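Local atomic coordinates of cellulose hydrolase (Bacillus licheniformis, PDB entry 4YZT), a protein that hydrolyses beta-1,4-glucosidic linkages inside cellulose chains as a tri-modular endoglucanase of glycoside hydrolase family 5. Residues A[345-350]-A[429-434]; A[459-464]-A[519-524]. All coordinates share one frame; numbering follows the deposited sequence.

Contact 1: A[345-350]-A[429-434]; sequences FIKKGQ and ILYDDP. With EDO (1,2-ethanediol), chain C.
Ile346 pairs with Leu430 across two parallel strand ends, 345-347 and 429-431, whose short axes make an angle of 36°. Ile346 N gives its hydrogen to Ile429 O, and Tyr431 N gives one to Ile346 O. Lys348 N continues the ladder to Tyr431 O at 2.8 Å, just past the strand. A type II turn from Lys347 to Gln350 then leads segment 345-350 away from its partner; Gln350 OE1 accepts from Lys347 N.

Phe345, Ile429, Lys347 and Tyr431 share one face of the sheet. Ile429 CD1 sits over one face of the Phe345 ring, 4.1 Å from its centroid, a CH-pi contact. Tyr431 CD1 lies 3.9 Å from Phe345 CB. Lys347 CG lies anti to its backbone N (chi1 -175°) and over one face of the Tyr431 ring, 4.3 Å from the centroid. The lysine chain runs on extended to a salt bridge, NZ to Asp433 OD1 at 3.0 Å, met on the syn side. Lys348 NZ and Asp432 OD2 are joined through a water; the same NZ also bonds to Gly406 O. An ethanediol, probably from crystallisation, takes the hydrogen of Gly349 N.

The pair 338-347 and 424-431 supplies the parallel step in the mixed sheet of the X2 module. Phe345 also touches Trp522 of strand 515-522, and Pro523 touches both Phe345 and Tyr431.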
ATOM      1  N   PHE A 345      13.076  13.813 -16.905  1.00 15.55           N
ATOM      2  CA  PHE A 345      12.420  14.000 -18.198  1.00 18.34           C
ATOM      3  C   PHE A 345      13.179  14.995 -19.079  1.00 19.94           C
ATOM      4  O   PHE A 345      13.403  16.140 -18.688  1.00 20.56           O
ATOM      5  CB  PHE A 345      10.977  14.490 -18.012  1.00 18.73           C
ATOM      6  CG  PHE A 345      10.047  13.465 -17.425  1.00 18.08           C
ATOM      7  CD1 PHE A 345       9.331  12.603 -18.248  1.00 19.94           C
ATOM      8  CD2 PHE A 345       9.879  13.364 -16.054  1.00 17.75           C
ATOM      9  CE1 PHE A 345       8.455  11.659 -17.701  1.00 19.08           C
ATOM     10  CE2 PHE A 345       9.014  12.423 -15.508  1.00 16.46           C
ATOM     11  CZ  PHE A 345       8.301  11.579 -16.329  1.00 17.06           C
ATOM     12  N   ILE A 346      13.580  14.555 -20.265  1.00 18.58           N
ATOM     13  CA  ILE A 346      14.254  15.429 -21.218  1.00 18.67           C
ATOM     14  C   ILE A 346      13.405  15.500 -22.490  1.00 19.68           C
ATOM     15  O   ILE A 346      13.054  14.469 -23.065  1.00 16.78           O
ATOM     16  CB  ILE A 346      15.694  14.921 -21.532  1.00 17.88           C
ATOM     17  CG1 ILE A 346      16.582  15.072 -20.294  1.00 19.87           C
ATOM     18  CG2 ILE A 346      16.305  15.678 -22.708  1.00 18.77           C
ATOM     19  CD1 ILE A 346      17.860  14.299 -20.370  1.00 21.97           C
ATOM     20  N   LYS A 347      13.063  16.708 -22.924  1.00 17.02           N
ATOM     21  CA  LYS A 347      12.201  16.840 -24.088  1.00 18.30           C
ATOM     22  C   LYS A 347      13.005  16.712 -25.369  1.00 20.59           C
ATOM     23  O   LYS A 347      14.110  17.252 -25.479  1.00 18.62           O
ATOM     24  CB  LYS A 347      11.460  18.174 -24.071  1.00 19.48           C
ATOM     25  CG  LYS A 347      10.442  18.333 -25.190  1.00 21.24           C
ATOM     26  CD  LYS A 347       9.508  19.484 -24.902  1.00 24.35           C
ATOM     27  CE  LYS A 347       8.466  19.650 -25.995  1.00 28.91           C
ATOM     28  NZ  LYS A 347       7.566  20.794 -25.709  1.00 32.29           N
ATOM     29  N   LYS A 348      12.442  15.982 -26.328  1.00 20.01           N
ATOM     30  CA  LYS A 348      13.043  15.812 -27.636  1.00 23.25           C
ATOM     31  C   LYS A 348      13.373  17.170 -28.235  1.00 20.86           C
ATOM     32  O   LYS A 348      12.507  18.033 -28.339  1.00 19.52           O
ATOM     33  CB  LYS A 348      12.090  15.043 -28.558  1.00 28.42           C
ATOM     34  CG  LYS A 348      12.734  14.404 -29.769  1.00 36.23           C
ATOM     35  CD  LYS A 348      11.877  13.238 -30.249  1.00 40.05           C
ATOM     36  CE  LYS A 348      12.412  12.627 -31.529  1.00 43.20           C
ATOM     37  NZ  LYS A 348      11.533  11.513 -31.992  1.00 44.60           N
ATOM     38  N   GLY A 349      14.632  17.363 -28.606  1.00 21.08           N
ATOM     39  CA  GLY A 349      15.048  18.592 -29.255  1.00 23.07           C
ATOM     40  C   GLY A 349      15.586  19.658 -28.309  1.00 22.55           C
ATOM     41  O   GLY A 349      16.253  20.585 -28.754  1.00 22.62           O
ATOM     42  N   GLN A 350      15.303  19.545 -27.016  1.00 21.30           N
ATOM     43  CA  GLN A 350      15.687  20.606 -26.092  1.00 20.50           C
ATOM     44  C   GLN A 350      17.208  20.761 -26.032  1.00 21.54           C
ATOM     45  O   GLN A 350      17.949  19.831 -26.364  1.00 23.49           O
ATOM     46  CB  GLN A 350      15.126  20.346 -24.689  1.00 19.60           C
ATOM     47  CG  GLN A 350      15.946  19.390 -23.838  1.00 20.75           C
ATOM     48  CD  GLN A 350      15.550  19.418 -22.352  1.00 21.38           C
ATOM     49  OE1 GLN A 350      14.433  19.049 -21.974  1.00 22.06           O
ATOM     50  NE2 GLN A 350      16.479  19.852 -21.506  1.00 22.71           N
ATOM     51  N   ILE A 429      14.446   9.770 -19.124  1.00 17.45           N
ATOM     52  CA  ILE A 429      13.297   9.579 -19.994  1.00 17.46           C
ATOM     53  C   ILE A 429      13.228  10.629 -21.095  1.00 17.93           C
ATOM     54  O   ILE A 429      13.136  11.825 -20.813  1.00 17.93           O
ATOM     55  CB  ILE A 429      11.980   9.636 -19.191  1.00 19.31           C
ATOM     56  CG1 ILE A 429      12.027   8.669 -18.003  1.00 19.35           C
ATOM     57  CG2 ILE A 429      10.788   9.360 -20.100  1.00 20.38           C
ATOM     58  CD1 ILE A 429      10.836   8.816 -17.047  1.00 20.25           C
ATOM     59  N   LEU A 430      13.269  10.184 -22.347  1.00 16.54           N
ATOM     60  CA  LEU A 430      13.015  11.076 -23.467  1.00 16.82           C
ATOM     61  C   LEU A 430      11.516  11.196 -23.724  1.00 16.15           C
ATOM     62  O   LEU A 430      10.828  10.185 -23.846  1.00 21.64           O
ATOM     63  CB  LEU A 430      13.717  10.567 -24.730  1.00 17.78           C
ATOM     64  CG  LEU A 430      13.694  11.459 -25.980  1.00 20.28           C
ATOM     65  CD1 LEU A 430      14.475  12.745 -25.735  1.00 19.07           C
ATOM     66  CD2 LEU A 430      14.269  10.708 -27.185  1.00 20.88           C
ATOM     67  N   TYR A 431      11.006  12.418 -23.807  1.00 15.93           N
ATOM     68  CA  TYR A 431       9.582  12.599 -24.098  1.00 15.43           C
ATOM     69  C   TYR A 431       9.363  13.650 -25.160  1.00 15.82           C
ATOM     70  O   TYR A 431      10.282  14.402 -25.511  1.00 16.39           O
ATOM     71  CB  TYR A 431       8.788  12.969 -22.839  1.00 14.62           C
ATOM     72  CG  TYR A 431       8.815  14.438 -22.471  1.00 14.59           C
ATOM     73  CD1 TYR A 431       9.859  14.963 -21.720  1.00 16.35           C
ATOM     74  CD2 TYR A 431       7.793  15.296 -22.860  1.00 15.00           C
ATOM     75  CE1 TYR A 431       9.887  16.296 -21.373  1.00 16.99           C
ATOM     76  CE2 TYR A 431       7.816  16.637 -22.522  1.00 16.77           C
ATOM     77  CZ  TYR A 431       8.862  17.128 -21.770  1.00 17.50           C
ATOM     78  OH  TYR A 431       8.888  18.457 -21.434  1.00 18.09           O
ATOM     79  N   ASP A 432       8.142  13.673 -25.688  1.00 15.60           N
ATOM     80  CA  ASP A 432       7.725  14.672 -26.660  1.00 18.72           C
ATOM     81  C   ASP A 432       6.266  14.995 -26.369  1.00 19.21           C
ATOM     82  O   ASP A 432       5.640  14.315 -25.548  1.00 18.09           O
ATOM     83  CB  ASP A 432       7.912  14.161 -28.087  1.00 19.67           C
ATOM     84  CG  ASP A 432       8.201  15.276 -29.070  1.00 22.70           C
ATOM     85  OD1 ASP A 432       8.017  16.461 -28.710  1.00 21.68           O
ATOM     86  OD2 ASP A 432       8.620  14.967 -30.199  1.00 28.14           O
ATOM     87  N   ASP A 433       5.730  16.029 -27.014  1.00 23.83           N
ATOM     88  CA  ASP A 433       4.327  16.403 -26.818  1.00 24.00           C
ATOM     89  C   ASP A 433       3.427  15.183 -27.065  1.00 21.20           C
ATOM     90  O   ASP A 433       3.524  14.534 -28.104  1.00 21.72           O
ATOM     91  CB  ASP A 433       3.905  17.539 -27.766  1.00 29.61           C
ATOM     92  CG  ASP A 433       4.805  18.771 -27.680  1.00 34.53           C
ATOM     93  OD1 ASP A 433       5.126  19.233 -26.565  1.00 34.94           O
ATOM     94  OD2 ASP A 433       5.179  19.288 -28.752  1.00 39.55           O
ATOM     95  N   PRO A 434       2.547  14.871 -26.107  1.00 21.09           N
ATOM     96  CA  PRO A 434       1.582  13.783 -26.302  1.00 20.50           C
ATOM     97  C   PRO A 434       0.620  14.097 -27.443  1.00 18.99           C
ATOM     98  O   PRO A 434       0.292  15.263 -27.639  1.00 20.21           O
ATOM     99  CB  PRO A 434       0.837  13.727 -24.968  1.00 21.49           C
ATOM    100  CG  PRO A 434       0.974  15.109 -24.404  1.00 24.09           C
ATOM    101  CD  PRO A 434       2.334  15.586 -24.838  1.00 22.12           C
TER
HETATM  102  C1  EDO C 801      17.211  15.046 -27.157  1.00 26.66           C
HETATM  103  O1  EDO C 801      16.393  15.280 -28.311  1.00 28.72           O
HETATM  104  C2  EDO C 801      17.549  16.384 -26.509  1.00 26.11           C
HETATM  105  O2  EDO C 801      18.181  17.233 -27.479  1.00 25.25           O
HETATM  106  O   HOH W   1       6.946  20.193 -22.386  1.00 31.29           O
HETATM  107  O   HOH W   2       9.773  18.449 -29.671  1.00 34.06           O
HETATM  108  O   HOH W   3       8.656  12.831 -31.516  1.00 43.63           O

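Contact 2: A[459-464]-A[519-524]; sequences NGTKLA and FELWPK
Trp522 CG stands anti to its carbonyl carbon (chi1 -59°), and chi2 of 117° turns the indole so that one face meets Ala464 CB. The two residues lie on the antiparallel strands 462-470 and 515-522 of a mixed four-stranded sheet. The methyl is 3.7 Å from the centroid of the five-membered ring, a CH-pi contact offset toward the rim. An alanine in place of Trp522 would probably leave the Ala464 methyl without its aromatic cover and open a gap over it where the indole lay.

Lys462 and Trp522 form a hydrogen-bonded pair. Trp522 N reaches Lys462 O at 2.7 Å, and Lys462 N returns a bond to Trp522 O. Ala464 N bonds to Glu520 O at 2.8 Å. Between these bonds Leu463 and Leu521 form a non-hydrogen-bonded pair; their side chains diverge, yet Leu463 CD1 still touches Leu521 CD2. Leu463 CD1 meets the Phe519 ring at its edge, 4.0 Å from Phe519 CD2.

Beyond the strand, Pro523 follows a cis peptide bond. Thr461 OG1 is hydrogen-bonded to Leu458 O, and it lies 3.6 Å from Leu521 CD1. Thr461 CB packs against the carbonyl oxygen of Trp522, and CG2 lies 4.1 Å from Pro523 CD.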
ATOM      1  N   ASN A 459       3.980   9.442 -25.752  1.00 16.82           N
ATOM      2  CA  ASN A 459       5.328   9.838 -26.152  1.00 19.18           C
ATOM      3  C   ASN A 459       6.266  10.039 -24.969  1.00 17.96           C
ATOM      4  O   ASN A 459       7.023  10.999 -24.932  1.00 21.14           O
ATOM      5  CB  ASN A 459       5.281  11.118 -26.993  1.00 20.08           C
ATOM      6  CG  ASN A 459       4.576  10.916 -28.325  1.00 22.42           C
ATOM      7  OD1 ASN A 459       4.559   9.810 -28.867  1.00 22.25           O
ATOM      8  ND2 ASN A 459       4.005  11.993 -28.867  1.00 19.93           N
ATOM      9  N   GLY A 460       6.213   9.123 -24.011  1.00 16.57           N
ATOM     10  CA  GLY A 460       7.136   9.151 -22.891  1.00 16.82           C
ATOM     11  C   GLY A 460       6.556   9.755 -21.630  1.00 16.20           C
ATOM     12  O   GLY A 460       7.118   9.599 -20.543  1.00 16.62           O
ATOM     13  N   THR A 461       5.438  10.460 -21.765  1.00 16.43           N
ATOM     14  CA  THR A 461       4.803  11.055 -20.601  1.00 16.21           C
ATOM     15  C   THR A 461       3.964  10.009 -19.864  1.00 16.00           C
ATOM     16  O   THR A 461       3.674   8.947 -20.406  1.00 15.59           O
ATOM     17  CB  THR A 461       3.916  12.265 -20.966  1.00 16.83           C
ATOM     18  OG1 THR A 461       2.766  11.828 -21.693  1.00 15.46           O
ATOM     19  CG2 THR A 461       4.687  13.279 -21.783  1.00 17.75           C
ATOM     20  N   LYS A 462       3.591  10.320 -18.624  1.00 17.33           N
ATOM     21  CA  LYS A 462       2.830   9.404 -17.781  1.00 17.75           C
ATOM     22  C   LYS A 462       1.663  10.125 -17.145  1.00 13.89           C
ATOM     23  O   LYS A 462       1.764  11.309 -16.798  1.00 14.83           O
ATOM     24  CB  LYS A 462       3.710   8.795 -16.680  1.00 21.00           C
ATOM     25  CG  LYS A 462       4.997   8.150 -17.166  1.00 28.52           C
ATOM     26  CD  LYS A 462       5.930   7.903 -15.996  1.00 34.84           C
ATOM     27  CE  LYS A 462       7.184   7.156 -16.425  1.00 38.85           C
ATOM     28  NZ  LYS A 462       8.069   6.908 -15.252  1.00 42.21           N
ATOM     29  N   LEU A 463       0.557   9.419 -16.968  1.00 10.68           N
ATOM     30  CA  LEU A 463      -0.615  10.030 -16.344  1.00 11.63           C
ATOM     31  C   LEU A 463      -0.363  10.325 -14.860  1.00 12.44           C
ATOM     32  O   LEU A 463       0.152   9.472 -14.126  1.00 13.09           O
ATOM     33  CB  LEU A 463      -1.832   9.123 -16.490  1.00 11.66           C
ATOM     34  CG  LEU A 463      -3.136   9.647 -15.884  1.00 12.61           C
ATOM     35  CD1 LEU A 463      -3.567  10.953 -16.558  1.00 12.99           C
ATOM     36  CD2 LEU A 463      -4.201   8.572 -16.014  1.00 12.90           C
ATOM     37  N   ALA A 464      -0.711  11.539 -14.435  1.00  9.06           N
ATOM     38  CA  ALA A 464      -0.556  11.952 -13.044  1.00 12.41           C
ATOM     39  C   ALA A 464      -1.900  12.053 -12.318  1.00 12.74           C
ATOM     40  O   ALA A 464      -2.120  11.397 -11.290  1.00 13.10           O
ATOM     41  CB  ALA A 464       0.167  13.276 -12.984  1.00 12.77           C
ATOM     42  N   PHE A 519      -6.277  15.915 -18.538  1.00 13.11           N
ATOM     43  CA  PHE A 519      -5.412  14.818 -18.126  1.00 14.94           C
ATOM     44  C   PHE A 519      -4.016  15.371 -17.863  1.00 15.27           C
ATOM     45  O   PHE A 519      -3.265  15.626 -18.801  1.00 16.34           O
ATOM     46  CB  PHE A 519      -5.381  13.711 -19.191  1.00 14.08           C
ATOM     47  CG  PHE A 519      -6.675  12.959 -19.309  1.00 13.73           C
ATOM     48  CD1 PHE A 519      -7.723  13.476 -20.051  1.00 17.16           C
ATOM     49  CD2 PHE A 519      -6.849  11.745 -18.659  1.00 11.84           C
ATOM     50  CE1 PHE A 519      -8.932  12.799 -20.147  1.00 15.62           C
ATOM     51  CE2 PHE A 519      -8.043  11.059 -18.751  1.00 12.82           C
ATOM     52  CZ  PHE A 519      -9.095  11.591 -19.502  1.00 11.73           C
ATOM     53  N   GLU A 520      -3.683  15.577 -16.585  1.00 11.89           N
ATOM     54  CA  GLU A 520      -2.394  16.155 -16.222  1.00 12.28           C
ATOM     55  C   GLU A 520      -1.355  15.043 -16.165  1.00 14.17           C
ATOM     56  O   GLU A 520      -1.578  13.983 -15.575  1.00 12.86           O
ATOM     57  CB  GLU A 520      -2.479  16.909 -14.888  1.00 12.15           C
ATOM     58  CG  GLU A 520      -3.469  18.056 -14.890  1.00 14.85           C
ATOM     59  CD  GLU A 520      -3.532  18.825 -13.569  1.00 16.08           C
ATOM     60  OE1 GLU A 520      -2.799  18.489 -12.609  1.00 15.16           O
ATOM     61  OE2 GLU A 520      -4.331  19.780 -13.495  1.00 16.10           O
ATOM     62  N   LEU A 521      -0.224  15.292 -16.812  1.00 12.65           N
ATOM     63  CA  LEU A 521       0.804  14.284 -16.998  1.00 13.10           C
ATOM     64  C   LEU A 521       2.087  14.590 -16.235  1.00 14.44           C
ATOM     65  O   LEU A 521       2.277  15.697 -15.729  1.00 13.69           O
ATOM     66  CB  LEU A 521       1.118  14.146 -18.495  1.00 14.29           C
ATOM     67  CG  LEU A 521      -0.112  13.879 -19.358  1.00 14.95           C
ATOM     68  CD1 LEU A 521       0.168  14.127 -20.848  1.00 16.68           C
ATOM     69  CD2 LEU A 521      -0.576  12.452 -19.141  1.00 15.18           C
ATOM     70  N   TRP A 522       2.962  13.591 -16.172  1.00 14.99           N
ATOM     71  CA  TRP A 522       4.374  13.790 -15.844  1.00 15.57           C
ATOM     72  C   TRP A 522       5.135  13.867 -17.170  1.00 14.74           C
ATOM     73  O   TRP A 522       4.910  13.034 -18.031  1.00 18.36           O
ATOM     74  CB  TRP A 522       4.912  12.640 -14.992  1.00 17.97           C
ATOM     75  CG  TRP A 522       4.197  12.408 -13.664  1.00 19.88           C
ATOM     76  CD1 TRP A 522       3.505  11.289 -13.284  1.00 20.63           C
ATOM     77  CD2 TRP A 522       4.145  13.309 -12.547  1.00 20.93           C
ATOM     78  NE1 TRP A 522       3.019  11.447 -12.000  1.00 20.10           N
ATOM     79  CE2 TRP A 522       3.399  12.677 -11.532  1.00 20.59           C
ATOM     80  CE3 TRP A 522       4.655  14.592 -12.311  1.00 21.07           C
ATOM     81  CZ2 TRP A 522       3.145  13.286 -10.303  1.00 21.75           C
ATOM     82  CZ3 TRP A 522       4.400  15.196 -11.090  1.00 23.41           C
ATOM     83  CH2 TRP A 522       3.652  14.540 -10.103  1.00 22.32           C
ATOM     84  N   PRO A 523       6.049  14.845 -17.340  1.00 17.42           N
ATOM     85  CA  PRO A 523       6.496  15.852 -16.373  1.00 19.05           C
ATOM     86  C   PRO A 523       5.450  16.921 -16.082  1.00 18.62           C
ATOM     87  O   PRO A 523       4.628  17.246 -16.950  1.00 18.21           O
ATOM     88  CB  PRO A 523       7.715  16.474 -17.053  1.00 20.12           C
ATOM     89  CG  PRO A 523       7.437  16.326 -18.512  1.00 17.26           C
ATOM     90  CD  PRO A 523       6.707  15.012 -18.646  1.00 17.19           C
ATOM     91  N   LYS A 524       5.510  17.446 -14.860  1.00 16.21           N
ATOM     92  CA  LYS A 524       4.629  18.510 -14.379  1.00 21.47           C
ATOM     93  C   LYS A 524       4.478  19.629 -15.391  1.00 21.23           C
ATOM     94  O   LYS A 524       5.465  20.181 -15.862  1.00 22.87           O
ATOM     95  CB  LYS A 524       5.177  19.080 -13.066  1.00 26.25           C
ATOM     96  CG  LYS A 524       4.333  20.177 -12.429  1.00 28.54           C
ATOM     97  CD  LYS A 524       3.005  19.621 -11.950  1.00 30.50           C
ATOM     98  CE  LYS A 524       2.240  20.647 -11.123  1.00 33.72           C
ATOM     99  NZ  LYS A 524       0.887  20.141 -10.767  1.00 33.30           N
TER

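The centres of contacts 1 and 2 are about 11 Å apart. Both segments of contact 1 come earlier in the chain than those of contact 2, and all four come after the catalytic barrel. The contacts belong to different sheets: 345-350 and 429-434 to the mixed sheet of the X2 module, 459-464 and 519-524 to the sheet that follows. Together they form a junction between these two parts. Asn459 of contact 2 probably bonds to contact 1 twice: its ND2 lies 2.7 Å from Asp433 O, and its O lies 3.0 Å from Asp432 N. Phe345 CD1 packs on Pro523 CD. Links from Leu463 O and Ala464 O to Asn278 and Asn233 tie contact 2 to the catalytic module as well.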